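Phospholethanolamine N-methyltransferase 2 (Haemonchus contortus, PDB 4KRI) probably transfers methyl groups from S-adenosylmethionine to phosphomonomethylethanolamine on the nematode route to phosphocholine. Local coordinates at residues Met3-Gln9 and Asn142-Asp146; Leu67-Leu73 and Val99-Asp105; Phe285-Asp291 and Arg314-Pro318; Phe290-Phe294 and Gly320-Ile324; Thr362-Asp366 and Ala428-Pro432. One frame throughout, in Å; residues are numbered along the deposited sequence.

Contact 1 (Met3-Gln9 and Asn142-Asp146); sequences MPAVERQ and NEVLD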
# COMPACT_ATOMS: atom_id res chain seq x y z
N MET A 3 5.09 -0.21 24.73
CA MET A 3 6.29 -0.84 25.27
C MET A 3 7.51 -0.51 24.40
O MET A 3 7.34 -0.03 23.28
CB MET A 3 6.06 -2.34 25.42
CG MET A 3 5.40 -2.69 26.75
SD MET A 3 5.04 -4.44 26.96
CE MET A 3 4.18 -4.79 25.43
N PRO A 4 8.73 -0.75 24.92
CA PRO A 4 9.97 -0.43 24.20
C PRO A 4 10.04 -0.96 22.77
O PRO A 4 10.80 -0.43 21.96
CB PRO A 4 11.07 -1.07 25.07
CG PRO A 4 10.35 -1.78 26.18
CD PRO A 4 9.03 -1.13 26.32
N ALA A 5 9.27 -2.00 22.46
CA ALA A 5 9.18 -2.49 21.09
C ALA A 5 8.75 -1.38 20.13
O ALA A 5 9.14 -1.39 18.95
CB ALA A 5 8.22 -3.68 21.00
N VAL A 6 7.95 -0.43 20.61
CA VAL A 6 7.50 0.65 19.73
C VAL A 6 8.65 1.55 19.27
O VAL A 6 8.76 1.86 18.08
CB VAL A 6 6.44 1.52 20.41
CG1 VAL A 6 6.08 2.68 19.50
CG2 VAL A 6 5.22 0.69 20.69
N GLU A 7 9.49 1.97 20.21
CA GLU A 7 10.61 2.84 19.84
C GLU A 7 11.58 2.13 18.91
O GLU A 7 12.16 2.75 18.01
CB GLU A 7 11.33 3.38 21.08
CG GLU A 7 10.57 4.49 21.78
CD GLU A 7 9.40 4.00 22.59
OE1 GLU A 7 9.48 2.89 23.15
OE2 GLU A 7 8.39 4.74 22.69
N ARG A 8 11.75 0.82 19.09
CA ARG A 8 12.61 0.08 18.18
C ARG A 8 12.02 0.09 16.77
O ARG A 8 12.76 0.23 15.80
CB ARG A 8 12.88 -1.34 18.68
CG ARG A 8 13.84 -1.33 19.87
CD ARG A 8 14.27 -2.71 20.28
NE ARG A 8 14.96 -3.42 19.20
CZ ARG A 8 16.27 -3.44 19.02
NH1 ARG A 8 17.08 -2.79 19.86
NH2 ARG A 8 16.79 -4.13 18.01
N GLN A 9 10.70 -0.02 16.66
CA GLN A 9 10.08 0.01 15.34
C GLN A 9 10.21 1.40 14.69
O GLN A 9 10.41 1.49 13.47
CB GLN A 9 8.61 -0.43 15.41
CG GLN A 9 8.02 -0.68 14.03
CD GLN A 9 6.52 -0.92 14.02
OE1 GLN A 9 5.89 -1.08 15.06
NE2 GLN A 9 5.95 -0.93 12.82
N ASN A 142 3.09 2.93 8.17
CA ASN A 142 3.04 1.62 8.79
C ASN A 142 2.16 1.63 10.02
O ASN A 142 1.86 2.69 10.57
CB ASN A 142 4.44 1.17 9.22
CG ASN A 142 5.31 0.77 8.05
OD1 ASN A 142 5.16 -0.34 7.50
ND2 ASN A 142 6.25 1.64 7.69
N GLU A 143 1.75 0.45 10.45
CA GLU A 143 1.10 0.31 11.75
C GLU A 143 2.13 0.05 12.82
O GLU A 143 3.10 -0.67 12.59
CB GLU A 143 0.12 -0.86 11.75
CG GLU A 143 -1.02 -0.74 10.75
CD GLU A 143 -1.89 -1.99 10.75
OE1 GLU A 143 -1.40 -3.04 10.30
OE2 GLU A 143 -3.05 -1.95 11.23
N VAL A 144 1.90 0.62 14.01
CA VAL A 144 2.69 0.25 15.18
C VAL A 144 2.31 -1.17 15.58
O VAL A 144 1.16 -1.43 15.96
CB VAL A 144 2.41 1.19 16.37
CG1 VAL A 144 3.25 0.78 17.59
CG2 VAL A 144 2.72 2.61 15.98
N LEU A 145 3.25 -2.10 15.49
CA LEU A 145 2.90 -3.52 15.64
C LEU A 145 2.60 -3.88 17.10
O LEU A 145 1.75 -4.74 17.37
CB LEU A 145 3.99 -4.42 15.04
CG LEU A 145 4.07 -4.28 13.52
CD1 LEU A 145 5.27 -5.04 12.97
CD2 LEU A 145 2.80 -4.78 12.87
N ASP A 146 3.27 -3.21 18.03
CA ASP A 146 3.00 -3.43 19.44
C ASP A 146 1.52 -3.20 19.69
O ASP A 146 0.89 -3.90 20.48
CB ASP A 146 3.84 -2.47 20.27
CG ASP A 146 3.79 -2.77 21.73
OD1 ASP A 146 4.51 -3.70 22.16
OD2 ASP A 146 3.03 -2.08 22.45
O HOH W 1 6.12 -2.22 17.49
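Q9, D146 and V6 account for most of the surface this contact buries. Extended in its t,t rotamer, Q9 reaches from the first turns of its helix to the point where the chain leaves strand 132-143 and enters helix 145-151. Its carboxamide binds backbone there with both ends: NE2 of Q9 donates to O of E143 at 2.9 Å, and OE1 of Q9 accepts N of L145, also at 2.9 Å. The pair spans V144, the residue at the N-cap position, so a side chain from a distant helix takes up a first-turn NH of helix 145-151. Water 1 adds to this, giving a proton to OE1 of Q9 (2.7 Å) and receiving one from N of D146 (3.1 Å). D146 points toward the 3-9 segment and is covered largely by nonpolar atoms. CB of D146 lies 3.5 Å from CG2 of V6, while OD1 of D146 approaches CE of the poorly ordered M3 at 3.5 Å and CB of A5 at 3.9 Å. V6 meets V144 as well, CG2 to CG1 at 3.7 Å, which closes a small apolar patch. The N-terminal helix 5-18 is thus packed on the strand-to-helix corner, with Q9 and V144 also touching I158 of strand 156-166, E7 facing helix 33-40, and E143 hydrogen-bonded through OE1 to N of Y275 in strand 273-277.

Contact 2 (Leu67-Leu73 and Val99-Asp105); sequences LIVNQAL and VLILRQD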
# COMPACT_ATOMS: atom_id res chain seq x y z
N LEU A 67 14.04 13.65 12.28
CA LEU A 67 13.19 14.18 13.31
C LEU A 67 12.17 13.10 13.62
O LEU A 67 11.43 12.66 12.72
CB LEU A 67 12.47 15.42 12.78
CG LEU A 67 11.43 16.03 13.72
CD1 LEU A 67 12.06 16.47 15.04
CD2 LEU A 67 10.76 17.19 13.02
N ILE A 68 12.13 12.65 14.87
CA ILE A 68 11.19 11.63 15.29
C ILE A 68 10.14 12.29 16.16
O ILE A 68 10.47 12.89 17.18
CB ILE A 68 11.91 10.54 16.10
CG1 ILE A 68 13.06 9.96 15.26
CG2 ILE A 68 10.94 9.44 16.50
CD1 ILE A 68 13.99 9.08 16.05
N VAL A 69 8.87 12.18 15.76
CA VAL A 69 7.80 12.85 16.48
C VAL A 69 6.86 11.78 16.98
O VAL A 69 6.25 11.06 16.19
CB VAL A 69 7.04 13.83 15.57
CG1 VAL A 69 5.91 14.53 16.33
CG2 VAL A 69 8.00 14.87 15.01
N ASN A 70 6.74 11.66 18.30
CA ASN A 70 6.06 10.52 18.88
C ASN A 70 4.91 10.92 19.81
O ASN A 70 5.15 11.46 20.89
CB ASN A 70 7.07 9.65 19.64
CG ASN A 70 6.48 8.34 20.11
OD1 ASN A 70 5.59 7.79 19.47
ND2 ASN A 70 6.97 7.84 21.23
N GLN A 71 3.68 10.69 19.36
CA GLN A 71 2.47 10.99 20.15
C GLN A 71 2.41 12.44 20.61
O GLN A 71 2.07 12.73 21.75
CB GLN A 71 2.37 10.05 21.36
CG GLN A 71 2.20 8.58 20.98
CD GLN A 71 0.77 8.19 20.58
OE1 GLN A 71 0.11 8.83 19.73
NE2 GLN A 71 0.28 7.10 21.18
N ALA A 72 2.73 13.35 19.69
CA ALA A 72 2.85 14.76 20.04
C ALA A 72 1.79 15.64 19.38
O ALA A 72 1.73 16.84 19.64
CB ALA A 72 4.25 15.26 19.68
N LEU A 73 0.96 15.04 18.53
CA LEU A 73 0.09 15.83 17.66
C LEU A 73 -1.40 15.70 17.94
O LEU A 73 -2.20 15.89 17.03
CB LEU A 73 0.35 15.48 16.19
CG LEU A 73 1.77 15.71 15.68
CD1 LEU A 73 1.79 15.65 14.16
CD2 LEU A 73 2.31 17.03 16.18
N VAL A 99 14.81 12.95 7.27
CA VAL A 99 13.67 12.05 7.37
C VAL A 99 12.81 12.43 8.56
O VAL A 99 13.32 12.69 9.65
CB VAL A 99 14.15 10.60 7.55
CG1 VAL A 99 12.96 9.66 7.71
CG2 VAL A 99 15.01 10.19 6.36
N LEU A 100 11.49 12.49 8.35
CA LEU A 100 10.54 12.63 9.45
C LEU A 100 9.88 11.30 9.70
O LEU A 100 9.29 10.72 8.80
CB LEU A 100 9.45 13.67 9.11
CG LEU A 100 8.23 13.74 10.04
CD1 LEU A 100 8.63 14.13 11.47
CD2 LEU A 100 7.22 14.73 9.49
N ILE A 101 9.99 10.81 10.94
CA ILE A 101 9.26 9.63 11.37
C ILE A 101 8.20 10.14 12.35
O ILE A 101 8.53 10.66 13.41
CB ILE A 101 10.18 8.63 12.09
CG1 ILE A 101 11.33 8.18 11.17
CG2 ILE A 101 9.38 7.43 12.58
CD1 ILE A 101 10.87 7.51 9.85
N LEU A 102 6.93 10.00 11.98
CA LEU A 102 5.87 10.57 12.78
C LEU A 102 4.93 9.46 13.24
O LEU A 102 4.34 8.77 12.42
CB LEU A 102 5.09 11.61 11.96
CG LEU A 102 3.74 12.05 12.56
CD1 LEU A 102 3.96 12.90 13.77
CD2 LEU A 102 2.91 12.80 11.52
N ARG A 103 4.82 9.28 14.55
CA ARG A 103 3.94 8.27 15.11
C ARG A 103 2.77 8.97 15.78
O ARG A 103 2.96 9.80 16.68
CB ARG A 103 4.70 7.42 16.13
CG ARG A 103 3.93 6.22 16.74
CD ARG A 103 2.93 6.65 17.83
NE ARG A 103 2.39 5.51 18.56
CZ ARG A 103 2.92 5.01 19.67
NH1 ARG A 103 4.01 5.55 20.21
NH2 ARG A 103 2.36 3.97 20.25
N GLN A 104 1.57 8.63 15.36
CA GLN A 104 0.38 9.17 15.99
C GLN A 104 -0.71 8.12 15.99
O GLN A 104 -1.02 7.55 14.94
CB GLN A 104 -0.09 10.42 15.25
CG GLN A 104 -1.29 11.11 15.88
CD GLN A 104 -0.97 11.72 17.23
OE1 GLN A 104 0.12 12.26 17.44
NE2 GLN A 104 -1.91 11.63 18.16
N ASP A 105 -1.28 7.86 17.17
CA ASP A 105 -2.40 6.92 17.31
C ASP A 105 -3.70 7.58 16.85
O ASP A 105 -4.06 8.65 17.35
CB ASP A 105 -2.51 6.48 18.76
CG ASP A 105 -3.60 5.46 18.99
OD1 ASP A 105 -4.07 4.82 18.02
OD2 ASP A 105 -3.99 5.29 20.16
O HOH W 2 2.84 12.66 16.87
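L67 opens a run of regular parallel pairing, its N donating to O of V99 and its O accepting N of I101, each at 2.9 Å, while its CD2 lies 4.0 Å from CD1 of L100. I68, on the face it shares with I101, adds a CA-H...O contact from its CA to O of I101 (3.4 Å). V69 repeats the pattern: its N binds O of I101 and its O binds N of R103, both at 2.8 Å, and its CG1 packs 3.6 Å from CD1 of L102. At N70 a polar pair lies on the I68 face, where OD1 accepts NH1 of R103 at 2.8 Å. The strand ends at Q71, which takes a left-handed backbone conformation and whose N still reaches O of R103 (2.9 Å). Its CG lies over one face of the R103 guanidinium and its OE1 takes N of D105 (3.1 Å). N of A72 donates to water 2, which also bonds O of R103 and OE1 of Q104. N of L73 binds OE1 of Q104 (3.1 Å), whose NE2 donates to OD1 of D74, and CD1 of L73 rests 3.5 Å from CD1 of L102. The pair forms a beta-alpha-beta crossover through helix 80-93, which covers L67, V69 and L73. Helix 5-18 covers I68, N70 and R103 on the other face, and strands 25-29 and 156-166 flank the pair.

Contact 3 (Phe285-Asp291 and Arg314-Pro318); sequences FEPNSFD and RALKP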
# COMPACT_ATOMS: atom_id res chain seq x y z
N PHE A 285 11.50 -4.27 1.93
CA PHE A 285 11.02 -5.48 2.60
C PHE A 285 12.19 -6.23 3.22
O PHE A 285 13.33 -6.12 2.77
CB PHE A 285 10.29 -6.39 1.60
CG PHE A 285 9.00 -5.82 1.12
CD1 PHE A 285 7.95 -5.64 2.02
CD2 PHE A 285 8.82 -5.45 -0.20
CE1 PHE A 285 6.75 -5.10 1.59
CE2 PHE A 285 7.62 -4.91 -0.63
CZ PHE A 285 6.58 -4.73 0.27
N GLU A 286 11.91 -7.00 4.27
CA GLU A 286 12.95 -7.80 4.90
C GLU A 286 13.34 -8.90 3.93
O GLU A 286 12.47 -9.61 3.42
CB GLU A 286 12.44 -8.42 6.19
CG GLU A 286 13.55 -8.82 7.12
CD GLU A 286 14.37 -7.63 7.57
OE1 GLU A 286 13.79 -6.54 7.75
OE2 GLU A 286 15.59 -7.80 7.74
N PRO A 287 14.64 -9.05 3.66
CA PRO A 287 14.99 -10.09 2.70
C PRO A 287 14.84 -11.49 3.28
O PRO A 287 15.00 -11.67 4.50
CB PRO A 287 16.49 -9.83 2.42
CG PRO A 287 16.84 -8.55 3.16
CD PRO A 287 15.81 -8.37 4.22
N ASN A 288 14.55 -12.45 2.40
CA ASN A 288 14.50 -13.86 2.76
C ASN A 288 13.55 -14.13 3.91
O ASN A 288 13.84 -14.94 4.77
CB ASN A 288 15.90 -14.36 3.16
CG ASN A 288 16.89 -14.24 2.02
OD1 ASN A 288 16.65 -14.71 0.91
ND2 ASN A 288 18.02 -13.58 2.29
N SER A 289 12.41 -13.46 3.90
CA SER A 289 11.56 -13.49 5.07
C SER A 289 10.16 -14.03 4.81
O SER A 289 9.48 -14.47 5.75
CB SER A 289 11.49 -12.10 5.72
OG SER A 289 10.74 -11.21 4.93
N PHE A 290 9.72 -14.00 3.55
CA PHE A 290 8.36 -14.47 3.23
C PHE A 290 8.31 -15.87 2.65
O PHE A 290 9.08 -16.21 1.75
CB PHE A 290 7.65 -13.48 2.28
CG PHE A 290 7.31 -12.17 2.94
CD1 PHE A 290 6.21 -12.06 3.77
CD2 PHE A 290 8.11 -11.05 2.74
CE1 PHE A 290 5.90 -10.86 4.39
CE2 PHE A 290 7.80 -9.84 3.37
CZ PHE A 290 6.70 -9.75 4.18
N ASP A 291 7.37 -16.67 3.13
CA ASP A 291 7.09 -17.96 2.51
C ASP A 291 6.39 -17.82 1.15
O ASP A 291 6.62 -18.63 0.25
CB ASP A 291 6.25 -18.84 3.44
CG ASP A 291 6.97 -19.18 4.71
OD1 ASP A 291 7.88 -20.05 4.65
OD2 ASP A 291 6.65 -18.58 5.77
N ARG A 314 13.94 -11.04 -3.82
CA ARG A 314 14.73 -10.68 -2.64
C ARG A 314 13.96 -10.98 -1.34
O ARG A 314 14.53 -11.50 -0.37
CB ARG A 314 15.08 -9.19 -2.70
CG ARG A 314 15.78 -8.65 -1.46
CD ARG A 314 16.13 -7.17 -1.65
NE ARG A 314 16.84 -6.62 -0.50
CZ ARG A 314 16.23 -6.12 0.57
NH1 ARG A 314 14.90 -6.10 0.62
NH2 ARG A 314 16.93 -5.63 1.58
N ALA A 315 12.67 -10.67 -1.34
CA ALA A 315 11.86 -10.78 -0.12
C ALA A 315 11.48 -12.22 0.23
O ALA A 315 11.21 -12.52 1.39
CB ALA A 315 10.60 -9.92 -0.25
N LEU A 316 11.45 -13.10 -0.78
CA LEU A 316 11.11 -14.50 -0.54
C LEU A 316 12.23 -15.24 0.18
O LEU A 316 13.41 -15.00 -0.09
CB LEU A 316 10.83 -15.23 -1.86
CG LEU A 316 9.47 -15.02 -2.52
CD1 LEU A 316 9.49 -15.57 -3.95
CD2 LEU A 316 8.41 -15.73 -1.70
N LYS A 317 11.86 -16.15 1.08
CA LYS A 317 12.79 -17.15 1.60
C LYS A 317 13.23 -18.06 0.45
O LYS A 317 12.47 -18.27 -0.49
CB LYS A 317 12.09 -17.99 2.69
CG LYS A 317 11.61 -17.17 3.87
CD LYS A 317 10.57 -17.91 4.74
CE LYS A 317 11.12 -19.21 5.30
NZ LYS A 317 10.17 -19.85 6.26
N PRO A 318 14.46 -18.59 0.51
CA PRO A 318 14.83 -19.66 -0.42
C PRO A 318 13.77 -20.77 -0.37
O PRO A 318 13.38 -21.16 0.75
CB PRO A 318 16.15 -20.17 0.15
CG PRO A 318 16.73 -18.99 0.90
CD PRO A 318 15.53 -18.26 1.47
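A salt bridge between NZ of K317 and OD1 of D291 (2.8 Å) lies at one end of this contact, and at the other NH1 of R314 donates to O of F285 (2.7 Å). Between them the return limb of a beta-alpha-beta unit in the Rossmann-like methyltransferase domain is tied back to its own start, the C-terminal end of helix 305-315 meeting the loop that leads into strand 290-296. Backbone NH groups of that loop take up the helix-end carbonyls: N of N288 binds O of R314 at 2.9 Å, while O of A315 accepts two donors, N of S289 (2.9 Å) and N of F290 (3.0 Å). A left-handed conformation at N288 swings the chain round to present these NH groups. One parallel bridge follows, in which N of K317 donates to O of F290 at 2.9 Å.

Two apolar side-chain pairs add to these bonds. CB of A315 packs against both F285 and F290, 4.0 Å from CB of F285 and 4.1 Å from CD2 of F290, whose ring also makes a cation-pi contact with R225. Beyond them the R314 guanidinium is covered on one face by P287, with CG of P287 3.3 Å from NH2 of R314.

Contact 4 (Phe290-Phe294 and Gly320-Ile324); sequences FDYVF and GKVLI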
# COMPACT_ATOMS: atom_id res chain seq x y z
N PHE A 290 9.72 -14.00 3.55
CA PHE A 290 8.36 -14.47 3.23
C PHE A 290 8.31 -15.87 2.65
O PHE A 290 9.08 -16.21 1.75
CB PHE A 290 7.65 -13.48 2.28
CG PHE A 290 7.31 -12.17 2.94
CD1 PHE A 290 6.21 -12.06 3.77
CD2 PHE A 290 8.11 -11.05 2.74
CE1 PHE A 290 5.90 -10.86 4.39
CE2 PHE A 290 7.80 -9.84 3.37
CZ PHE A 290 6.70 -9.75 4.18
N ASP A 291 7.37 -16.67 3.13
CA ASP A 291 7.09 -17.96 2.51
C ASP A 291 6.39 -17.82 1.15
O ASP A 291 6.62 -18.63 0.25
CB ASP A 291 6.25 -18.84 3.44
CG ASP A 291 6.97 -19.18 4.71
OD1 ASP A 291 7.88 -20.05 4.65
OD2 ASP A 291 6.65 -18.58 5.77
N TYR A 292 5.54 -16.81 1.02
CA TYR A 292 4.73 -16.60 -0.17
C TYR A 292 4.65 -15.13 -0.48
O TYR A 292 4.60 -14.30 0.42
CB TYR A 292 3.29 -17.11 0.05
CG TYR A 292 3.26 -18.53 0.51
CD1 TYR A 292 3.50 -19.57 -0.38
CD2 TYR A 292 3.00 -18.84 1.84
CE1 TYR A 292 3.49 -20.89 0.05
CE2 TYR A 292 3.00 -20.16 2.28
CZ TYR A 292 3.24 -21.17 1.37
OH TYR A 292 3.24 -22.48 1.81
N VAL A 293 4.61 -14.82 -1.77
CA VAL A 293 4.26 -13.48 -2.20
C VAL A 293 3.10 -13.67 -3.16
O VAL A 293 3.17 -14.47 -4.10
CB VAL A 293 5.43 -12.79 -2.92
CG1 VAL A 293 4.96 -11.50 -3.59
CG2 VAL A 293 6.54 -12.47 -1.92
N PHE A 294 2.02 -12.96 -2.90
CA PHE A 294 0.79 -13.12 -3.66
C PHE A 294 0.42 -11.77 -4.21
O PHE A 294 0.47 -10.77 -3.49
CB PHE A 294 -0.31 -13.59 -2.70
CG PHE A 294 -1.65 -13.81 -3.35
CD1 PHE A 294 -1.79 -14.73 -4.39
CD2 PHE A 294 -2.78 -13.14 -2.91
CE1 PHE A 294 -3.03 -14.95 -4.98
CE2 PHE A 294 -4.03 -13.36 -3.49
CZ PHE A 294 -4.15 -14.27 -4.53
N GLY A 320 10.75 -20.32 -1.31
CA GLY A 320 9.46 -19.64 -1.25
C GLY A 320 8.79 -19.52 -2.61
O GLY A 320 9.43 -19.69 -3.65
N LYS A 321 7.51 -19.19 -2.61
CA LYS A 321 6.73 -19.20 -3.85
C LYS A 321 6.02 -17.88 -4.11
O LYS A 321 5.47 -17.28 -3.19
CB LYS A 321 5.71 -20.34 -3.83
CG LYS A 321 4.85 -20.41 -5.09
CD LYS A 321 4.02 -21.69 -5.17
CE LYS A 321 4.79 -22.82 -5.83
NZ LYS A 321 4.03 -24.10 -5.86
N VAL A 322 6.05 -17.45 -5.37
CA VAL A 322 5.33 -16.26 -5.80
C VAL A 322 4.18 -16.71 -6.69
O VAL A 322 4.32 -17.65 -7.45
CB VAL A 322 6.25 -15.26 -6.54
CG1 VAL A 322 6.97 -15.93 -7.70
CG2 VAL A 322 5.46 -14.04 -7.02
N LEU A 323 3.01 -16.08 -6.53
CA LEU A 323 1.86 -16.35 -7.38
C LEU A 323 1.18 -15.03 -7.68
O LEU A 323 0.87 -14.26 -6.77
CB LEU A 323 0.90 -17.32 -6.69
CG LEU A 323 -0.21 -17.93 -7.55
CD1 LEU A 323 -0.63 -19.29 -7.00
CD2 LEU A 323 -1.40 -17.00 -7.61
N ILE A 324 0.97 -14.75 -8.96
CA ILE A 324 0.40 -13.48 -9.39
C ILE A 324 -0.68 -13.75 -10.45
O ILE A 324 -0.50 -14.60 -11.32
CB ILE A 324 1.49 -12.58 -10.03
CG1 ILE A 324 2.63 -12.31 -9.03
CG2 ILE A 324 0.91 -11.25 -10.53
CD1 ILE A 324 3.84 -11.61 -9.65
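Strands 292-294 and 320-324 run parallel, their axes 4.8 Å apart and only 8° from alignment. Three hydrogen bonds cross between them: N of K321 to O of D291 (3.0 Å), N of V293 to O of K321 (3.0 Å) and N of L323 to O of V293 (2.9 Å). CA-H...O contacts fill in between, the shortest from CA of Y292 to O of K321 at 3.2 Å. CA of G320 lies 3.4 Å from O of D291; a CB here would crowd the carbonyls of F290 and D291. Y292, F294, K321 and L323 share one face, where CE1 of F294 packs on CD2 of L323 at 3.7 Å. V293 and V322 pair on the opposite face, CB to CG2 at 4.3 Å. In this Rossmann-like sheet the F294 side chain is about 6 Å from bound S-adenosylhomocysteine at their nearest atoms. Strand 225-229 pairs beyond 290-296 and strand 422-430 beyond 320-329, while helix 206-215 covers F294 and L323.

Contact 5 (Thr362-Asp366 and Ala428-Pro432); sequences TGFID and AAVKP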
# COMPACT_ATOMS: atom_id res chain seq x y z
N THR A 362 15.30 -13.01 -13.55
CA THR A 362 15.31 -12.75 -12.11
C THR A 362 15.90 -13.91 -11.31
O THR A 362 16.50 -13.71 -10.24
CB THR A 362 13.89 -12.48 -11.61
OG1 THR A 362 13.32 -11.40 -12.36
CG2 THR A 362 13.90 -12.10 -10.14
N GLY A 363 15.74 -15.12 -11.82
CA GLY A 363 16.33 -16.27 -11.17
C GLY A 363 15.32 -17.26 -10.60
O GLY A 363 15.71 -18.22 -9.91
N PHE A 364 14.04 -17.04 -10.89
CA PHE A 364 13.00 -17.97 -10.47
C PHE A 364 13.10 -19.30 -11.22
O PHE A 364 13.53 -19.34 -12.37
CB PHE A 364 11.62 -17.35 -10.72
CG PHE A 364 11.26 -16.28 -9.73
CD1 PHE A 364 10.94 -16.60 -8.42
CD2 PHE A 364 11.23 -14.94 -10.12
CE1 PHE A 364 10.62 -15.61 -7.51
CE2 PHE A 364 10.90 -13.95 -9.20
CZ PHE A 364 10.59 -14.30 -7.91
N ILE A 365 12.70 -20.38 -10.55
CA ILE A 365 12.64 -21.71 -11.17
C ILE A 365 11.21 -22.24 -11.06
O ILE A 365 10.35 -21.59 -10.46
CB ILE A 365 13.62 -22.71 -10.51
CG1 ILE A 365 13.36 -22.81 -9.01
CG2 ILE A 365 15.05 -22.27 -10.74
CD1 ILE A 365 14.04 -24.02 -8.33
N ASP A 366 10.95 -23.42 -11.63
CA ASP A 366 9.62 -24.03 -11.58
C ASP A 366 8.53 -23.04 -12.00
O ASP A 366 7.52 -22.89 -11.31
CB ASP A 366 9.30 -24.57 -10.18
CG ASP A 366 10.27 -25.65 -9.74
OD1 ASP A 366 10.92 -26.26 -10.62
OD2 ASP A 366 10.38 -25.88 -8.52
N ALA A 428 3.17 -18.36 -11.63
CA ALA A 428 3.71 -18.81 -10.34
C ALA A 428 5.14 -19.28 -10.54
O ALA A 428 5.50 -19.70 -11.64
CB ALA A 428 2.86 -19.92 -9.76
N ALA A 429 5.95 -19.21 -9.49
CA ALA A 429 7.33 -19.68 -9.56
C ALA A 429 7.91 -19.77 -8.16
O ALA A 429 7.31 -19.29 -7.19
CB ALA A 429 8.19 -18.76 -10.42
N VAL A 430 9.07 -20.40 -8.06
CA VAL A 430 9.72 -20.58 -6.77
C VAL A 430 11.15 -20.02 -6.76
O VAL A 430 11.83 -20.00 -7.80
CB VAL A 430 9.67 -22.07 -6.29
CG1 VAL A 430 8.31 -22.67 -6.55
CG2 VAL A 430 10.69 -22.89 -6.99
N LYS A 431 11.59 -19.56 -5.60
CA LYS A 431 12.96 -19.12 -5.41
C LYS A 431 13.79 -20.35 -5.10
O LYS A 431 13.40 -21.14 -4.26
CB LYS A 431 13.05 -18.13 -4.25
CG LYS A 431 14.46 -17.63 -3.95
CD LYS A 431 14.42 -16.44 -2.99
CE LYS A 431 15.82 -15.96 -2.62
NZ LYS A 431 15.68 -14.73 -1.77
N PRO A 432 14.93 -20.53 -5.80
CA PRO A 432 15.67 -21.77 -5.61
C PRO A 432 16.12 -22.04 -4.19
O PRO A 432 16.36 -21.06 -3.46
CB PRO A 432 16.91 -21.60 -6.52
CG PRO A 432 16.77 -20.25 -7.20
CD PRO A 432 15.34 -19.82 -7.02
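I365 is the main projection here, and it fits into the angle formed by V430 and P432. Its CG1 presses to 3.3 Å from CG2 of V430 and lies 4.1 Å from CD of P432, while its CD1 passes 3.9 Å from CA of P432. V430 in turn is hemmed in on another side by D366, whose OD2 is 3.4 Å from CG2 of V430. The small side chain of A429 lets the other segment come close: CB of F364 settles 3.7 Å from CB of A429, and the F364 ring runs on past it, with O of V430 and N of K431 at its edge. Two nearly straight backbone bonds hold this fit, N of I365 to O of V430 (2.9 Å) and N of V430 to O of I365 (3.0 Å), a single antiparallel hydrogen-bonded pair. It lies where helix 352-362, ended by a Schellman motif with G363 as C-prime residue, gives way to strand 367-371. Strand 422-430 runs antiparallel between that strand and 320-329, as the last strand does in class I methyltransferases. The F364 ring stacks edge-to-face (T-shaped) with Y313 of helix 305-315. At the far end P432 abuts the turn that ends helix 352-362, CD of P432 lying 3.3 Å from O of G363.

Overall arrangement
The five contacts fall into two clusters. Contact 2 is nested in the chain loop closed by contact 1, their centres 12 Å apart, and the two touch where V6 and V144 pack on R103. Contacts 3, 4 and 5 follow later in the sequence. Contacts 3 and 4 share F290 and D291, their centres 9 Å apart; the centre of contact 5 is 10 Å from that of contact 4, and its K431 reaches back to N288 and L316. Contacts 2 and 5 are about 40 Å apart between centres. Strand 132-143 pairs antiparallel with 273-277, linking the two halves, consistent with a di-domain enzyme in which the later cluster belongs to the domain that binds S-adenosylhomocysteine.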